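Local atomic coordinates of esterase (uncultured bacterium pCosCE1, PDB entry 7ATL), a protein that hydrolyses esters and also transfers acyl groups promiscuously, as a family VIII carboxylesterase built on a beta-lactamase-like fold. Residues 340-345 with 366-371; 29-34 with 55-60. One frame throughout, in Å; residues are numbered along the deposited sequence.

Contact 1 (340-345 with 366-371)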
loop_
_atom_site.group_PDB
_atom_site.type_symbol
_atom_site.label_atom_id
_atom_site.label_comp_id
_atom_site.label_asym_id
_atom_site.label_seq_id
_atom_site.Cartn_x
_atom_site.Cartn_y
_atom_site.Cartn_z
ATOM N N GLY A 340 3.685 2.970 -1.981
ATOM C CA GLY A 340 3.609 3.791 -0.756
ATOM C C GLY A 340 2.247 3.710 -0.082
ATOM O O GLY A 340 1.556 2.664 -0.248
ATOM N N GLY A 341 1.876 4.795 0.620
ATOM C CA GLY A 341 0.609 4.949 1.365
ATOM C C GLY A 341 0.294 6.406 1.637
ATOM O O GLY A 341 1.187 7.137 2.087
ATOM N N VAL A 342 -0.943 6.826 1.421
ATOM C CA VAL A 342 -1.319 8.255 1.611
ATOM C C VAL A 342 -1.041 8.674 3.056
ATOM O O VAL A 342 -0.757 9.839 3.241
ATOM C CB VAL A 342 -2.781 8.546 1.240
ATOM C CG1 VAL A 342 -3.082 8.167 -0.197
ATOM C CG2 VAL A 342 -3.754 7.863 2.185
ATOM N N TYR A 343 -1.121 7.800 4.058
ATOM C CA TYR A 343 -0.879 8.223 5.474
ATOM C C TYR A 343 0.569 8.708 5.654
ATOM O O TYR A 343 0.833 9.431 6.627
ATOM C CB TYR A 343 -1.260 7.132 6.484
ATOM C CG TYR A 343 -2.709 7.164 6.910
ATOM C CD1 TYR A 343 -3.222 8.262 7.585
ATOM C CD2 TYR A 343 -3.566 6.104 6.660
ATOM C CE1 TYR A 343 -4.547 8.309 7.993
ATOM C CE2 TYR A 343 -4.889 6.128 7.069
ATOM C CZ TYR A 343 -5.378 7.233 7.740
ATOM O OH TYR A 343 -6.670 7.292 8.146
ATOM N N GLY A 344 1.486 8.266 4.785
ATOM C CA GLY A 344 2.813 8.884 4.618
ATOM C C GLY A 344 3.920 7.856 4.501
ATOM O O GLY A 344 4.876 7.985 5.242
ATOM N N HIS A 345 3.825 6.887 3.590
ATOM C CA HIS A 345 4.780 5.741 3.544
ATOM C C HIS A 345 5.360 5.561 2.138
ATOM O O HIS A 345 4.687 5.965 1.144
ATOM C CB HIS A 345 4.166 4.426 4.032
ATOM C CG HIS A 345 3.286 4.535 5.234
ATOM N ND1 HIS A 345 3.656 5.216 6.376
ATOM C CD2 HIS A 345 2.045 4.032 5.469
ATOM C CE1 HIS A 345 2.684 5.109 7.268
ATOM N NE2 HIS A 345 1.673 4.398 6.728
ATOM N N GLU A 366 3.615 14.303 2.924
ATOM C CA GLU A 366 5.093 14.454 2.761
ATOM C C GLU A 366 5.722 13.052 2.700
ATOM O O GLU A 366 6.489 12.801 1.777
ATOM C CB GLU A 366 5.702 15.365 3.840
ATOM C CG GLU A 366 7.227 15.513 3.778
ATOM C CD GLU A 366 7.857 16.182 2.561
ATOM O OE1 GLU A 366 7.175 16.950 1.866
ATOM O OE2 GLU A 366 9.053 15.935 2.314
ATOM N N GLY A 367 5.336 12.142 3.588
ATOM C CA GLY A 367 5.901 10.782 3.638
ATOM C C GLY A 367 5.660 9.953 2.374
ATOM O O GLY A 367 6.384 8.960 2.170
ATOM N N MET A 368 4.651 10.284 1.568
ATOM C CA MET A 368 4.260 9.453 0.410
ATOM C C MET A 368 4.842 10.079 -0.845
ATOM O O MET A 368 5.511 9.349 -1.615
ATOM C CB MET A 368 2.741 9.382 0.250
ATOM C CG MET A 368 2.320 8.719 -1.046
ATOM S SD MET A 368 0.565 8.867 -1.401
ATOM C CE MET A 368 0.436 10.559 -1.971
ATOM N N SER A 369 4.520 11.352 -1.066
ATOM C CA SER A 369 4.750 12.071 -2.347
ATOM C C SER A 369 5.665 13.279 -2.158
ATOM O O SER A 369 6.006 13.880 -3.162
ATOM C CB SER A 369 3.452 12.498 -2.967
ATOM O OG SER A 369 2.708 13.301 -2.064
ATOM N N GLY A 370 6.054 13.619 -0.934
ATOM C CA GLY A 370 6.927 14.781 -0.688
ATOM C C GLY A 370 8.364 14.514 -1.103
ATOM O O GLY A 370 8.608 13.532 -1.821
ATOM N N ARG A 371 9.291 15.343 -0.629
ATOM C CA ARG A 371 10.749 15.169 -0.871
ATOM C C ARG A 371 11.291 14.009 -0.011
ATOM O O ARG A 371 12.242 13.339 -0.458
ATOM C CB ARG A 371 11.455 16.517 -0.669
ATOM C CG ARG A 371 11.256 17.474 -1.842
ATOM C CD ARG A 371 11.420 18.951 -1.506
ATOM N NE ARG A 371 12.801 19.311 -1.167
ATOM C CZ ARG A 371 13.255 19.689 0.037
ATOM N NH1 ARG A 371 14.537 19.979 0.182
ATOM N NH2 ARG A 371 12.452 19.787 1.088
HETATM O O HOH W 1 5.292 6.730 -1.506
#
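The short helix 366-369 presses its single turn against the bend that joins strands 337-341 and 345-350, and where the two backbones come nearest, the CA atoms of Gly-344 and Gly-367 are 3.8 Å apart. With no side chain between, Gly-367 brings CA to 3.4 Å from Gly-344 O, a CA-H...O contact with 142° at the hydrogen; the same carbonyl accepts a hydrogen bond from the hydroxyl of Thr-361. One residue on, Met-368 CA makes a second such contact with His-345 O at 3.6 Å. Met-368 CB belongs to this tight side too, 3.3 Å from Gly-341 O, an oxygen already gripped by Gly-344 N and His-345 N.

Beyond CB the methionine carries the contact outward. Its chi1 and chi2, both anti (171° and -170°), take SD to 3.6 Å from Val-342 CA, and chi3 turns the terminal methyl aside. Val-342 and Met-368 run side by side and point the same way, Val-342 CG1 lying 3.9 Å from Met-368 SD. Packing is looser here, and both residues are partly exposed; a bound pentaethylene glycol accepts from Val-342 N. At another margin a water bridges the segments, donating to His-345 O at 2.8 Å and to Met-368 O at 2.6 Å.

The side chain of His-345 leaves the backbone away from the helix, and its ring is held by Arg-62 O at NE2 and Thr-361 N at ND1. Gly-344 and His-345 together face Gly-341, a classic beta bulge at the loop end of the hairpin. Gly-341 also lies against the presumed SxxK residues, and Gly-340 and Gly-341 probably end the Trp-Gly-Gly motif that in family VIII esterases replaces the KTG motif of beta-lactamases beside the active site.

Contact 2 (29-34 with 55-60)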
loop_
_atom_site.group_PDB
_atom_site.type_symbol
_atom_site.label_atom_id
_atom_site.label_comp_id
_atom_site.label_asym_id
_atom_site.label_seq_id
_atom_site.Cartn_x
_atom_site.Cartn_y
_atom_site.Cartn_z
ATOM N N VAL A 29 9.718 5.889 11.180
ATOM C CA VAL A 29 10.557 4.683 11.382
ATOM C C VAL A 29 11.070 4.254 10.009
ATOM O O VAL A 29 10.230 4.020 9.140
ATOM C CB VAL A 29 9.744 3.578 12.060
ATOM C CG1 VAL A 29 10.576 2.317 12.236
ATOM C CG2 VAL A 29 9.183 4.060 13.381
ATOM N N VAL A 30 12.387 4.213 9.821
ATOM C CA VAL A 30 13.064 3.836 8.545
ATOM C C VAL A 30 13.967 2.617 8.789
ATOM O O VAL A 30 14.845 2.702 9.656
ATOM C CB VAL A 30 13.878 5.009 7.977
ATOM C CG1 VAL A 30 14.719 4.566 6.795
ATOM C CG2 VAL A 30 13.004 6.195 7.601
ATOM N N LEU A 31 13.758 1.543 8.032
ATOM C CA LEU A 31 14.526 0.269 8.101
ATOM C C LEU A 31 15.187 -0.006 6.734
ATOM O O LEU A 31 14.529 0.175 5.669
ATOM C CB LEU A 31 13.575 -0.869 8.474
ATOM C CG LEU A 31 12.775 -0.715 9.770
ATOM C CD1 LEU A 31 11.985 -1.988 10.078
ATOM C CD2 LEU A 31 13.654 -0.372 10.958
ATOM N N ILE A 32 16.456 -0.409 6.731
ATOM C CA ILE A 32 17.182 -0.812 5.493
ATOM C C ILE A 32 17.868 -2.155 5.744
ATOM O O ILE A 32 18.579 -2.279 6.770
ATOM C CB ILE A 32 18.184 0.262 5.042
ATOM C CG1 ILE A 32 17.503 1.613 4.846
ATOM C CG2 ILE A 32 18.924 -0.198 3.794
ATOM C CD1 ILE A 32 18.412 2.778 5.120
ATOM N N ALA A 33 17.639 -3.108 4.838
ATOM C CA ALA A 33 18.294 -4.429 4.791
ATOM C C ALA A 33 19.162 -4.492 3.536
ATOM O O ALA A 33 18.773 -3.886 2.513
ATOM C CB ALA A 33 17.247 -5.516 4.791
ATOM N N ARG A 34 20.318 -5.146 3.628
ATOM C CA ARG A 34 21.060 -5.635 2.439
ATOM C C ARG A 34 21.258 -7.140 2.588
ATOM O O ARG A 34 21.662 -7.595 3.689
ATOM C CB ARG A 34 22.384 -4.900 2.242
ATOM C CG ARG A 34 23.028 -5.210 0.898
ATOM C CD ARG A 34 24.423 -4.651 0.807
ATOM N NE ARG A 34 24.339 -3.198 0.825
ATOM C CZ ARG A 34 24.793 -2.400 1.796
ATOM N NH1 ARG A 34 25.399 -2.891 2.870
ATOM N NH2 ARG A 34 24.641 -1.092 1.682
ATOM N N MET A 55 8.614 8.768 18.945
ATOM C CA MET A 55 8.489 7.650 17.975
ATOM C C MET A 55 9.498 6.573 18.380
ATOM O O MET A 55 10.648 6.942 18.671
ATOM C CB MET A 55 8.783 8.116 16.543
ATOM C CG MET A 55 8.468 7.045 15.475
ATOM S SD MET A 55 6.697 6.751 15.180
ATOM C CE MET A 55 6.370 8.167 14.128
ATOM N N VAL A 56 9.069 5.320 18.437
ATOM C CA VAL A 56 9.947 4.152 18.677
ATOM C C VAL A 56 9.793 3.183 17.488
ATOM O O VAL A 56 8.836 3.328 16.685
ATOM C CB VAL A 56 9.648 3.481 20.040
ATOM C CG1 VAL A 56 9.827 4.442 21.214
ATOM C CG2 VAL A 56 8.283 2.813 20.087
ATOM N N ARG A 57 10.714 2.217 17.378
ATOM C CA ARG A 57 10.811 1.266 16.248
ATOM C C ARG A 57 9.524 0.439 16.165
ATOM O O ARG A 57 9.068 0.169 15.033
ATOM C CB ARG A 57 12.044 0.384 16.446
ATOM C CG ARG A 57 12.377 -0.482 15.241
ATOM C CD ARG A 57 13.490 -1.455 15.547
ATOM N NE ARG A 57 13.654 -2.436 14.488
ATOM C CZ ARG A 57 14.813 -2.968 14.118
ATOM N NH1 ARG A 57 15.943 -2.607 14.705
ATOM N NH2 ARG A 57 14.850 -3.847 13.134
ATOM N N GLU A 58 8.954 0.085 17.323
ATOM C CA GLU A 58 7.742 -0.779 17.465
ATOM C C GLU A 58 6.451 0.032 17.244
ATOM O O GLU A 58 5.377 -0.599 17.227
ATOM C CB GLU A 58 7.655 -1.433 18.851
ATOM C CG GLU A 58 8.909 -2.184 19.276
ATOM C CD GLU A 58 10.043 -1.324 19.821
ATOM O OE1 GLU A 58 9.746 -0.321 20.505
ATOM O OE2 GLU A 58 11.217 -1.658 19.542
ATOM N N THR A 59 6.516 1.357 17.070
ATOM C CA THR A 59 5.296 2.176 16.850
ATOM C C THR A 59 4.508 1.622 15.655
ATOM O O THR A 59 5.083 1.445 14.555
ATOM C CB THR A 59 5.599 3.660 16.626
ATOM O OG1 THR A 59 6.327 4.141 17.751
ATOM C CG2 THR A 59 4.335 4.472 16.449
ATOM N N GLN A 60 3.222 1.370 15.864
ATOM C CA GLN A 60 2.301 0.869 14.815
ATOM C C GLN A 60 1.775 2.061 14.005
ATOM O O GLN A 60 1.605 3.180 14.571
ATOM C CB GLN A 60 1.162 0.072 15.446
ATOM C CG GLN A 60 0.623 -1.004 14.529
ATOM C CD GLN A 60 -0.714 -1.553 14.974
ATOM O OE1 GLN A 60 -1.536 -0.853 15.577
ATOM N NE2 GLN A 60 -0.958 -2.813 14.627
#
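One face of the Arg-57 guanidinium is covered by Leu-31, whose CD2 methyl stands 3.9 Å above the plane, shifted toward the rim and nearest to NE at 4.1 Å. The arginine chain, extended from CG to NE, crosses the leucine at about a right angle, so a single methyl does the touching. At the end of the group NH2 forms a salt bridge with Asp-272 of helix 271-283. Leu-31 packs on Ala-271, Asp-272 and Leu-275 of the same helix, so the helix meets both partners.

Val-29, two residues back on the same side of strand 27-34, meets the loop with both methyls. Chi1 of 178° sets Val-29 CG1 anti to the backbone N and toward Arg-57 O, 3.8 Å away. Val-29 CG2 lies 3.4 Å from Val-56 O and 3.7 Å from Met-55 CG, where the bent methionine chain crosses the valine obliquely.

Val-56 O thus has a methyl close by while it closes a type I turn. Thr-59 N reaches Val-56 O at 3.1 Å, and Thr-59 OG1 donates to the same Val-56 O at 2.8 Å from 32° out of the carbonyl plane. Two donors on one oxygen should stiffen the corner where the valine leans on it.

Backbone bonds tie strand 27-34 to strands 37-44 and 355-361, while Val-30 and Ile-32 touch helix 372-381 from the sheet's other face. The contact therefore seats a loop, next to helix 271-283, on the central antiparallel sheet of a serine beta-lactamase-type fold.

Contacts 1 and 2 draw on one antiparallel sheet, across which the order runs 27-34, 355-361, 345-350, 337-341. Their centres are 15 Å apart and their nearest atoms about 7 Å, without touching. What joins them is the chain itself: segment 55-60 runs on into strand 61-62, where Arg-62 O accepts from His-345 of contact 1, and Ser-64 OG pairs with Tyr-343 N. Just beyond come Ser-65 and Lys-68, probably the catalytic SxxK pair, with Tyr-123 as a likely partner. Contact 1 therefore borders the presumed active site, whereas contact 2 is plain packing of a loop on the sheet.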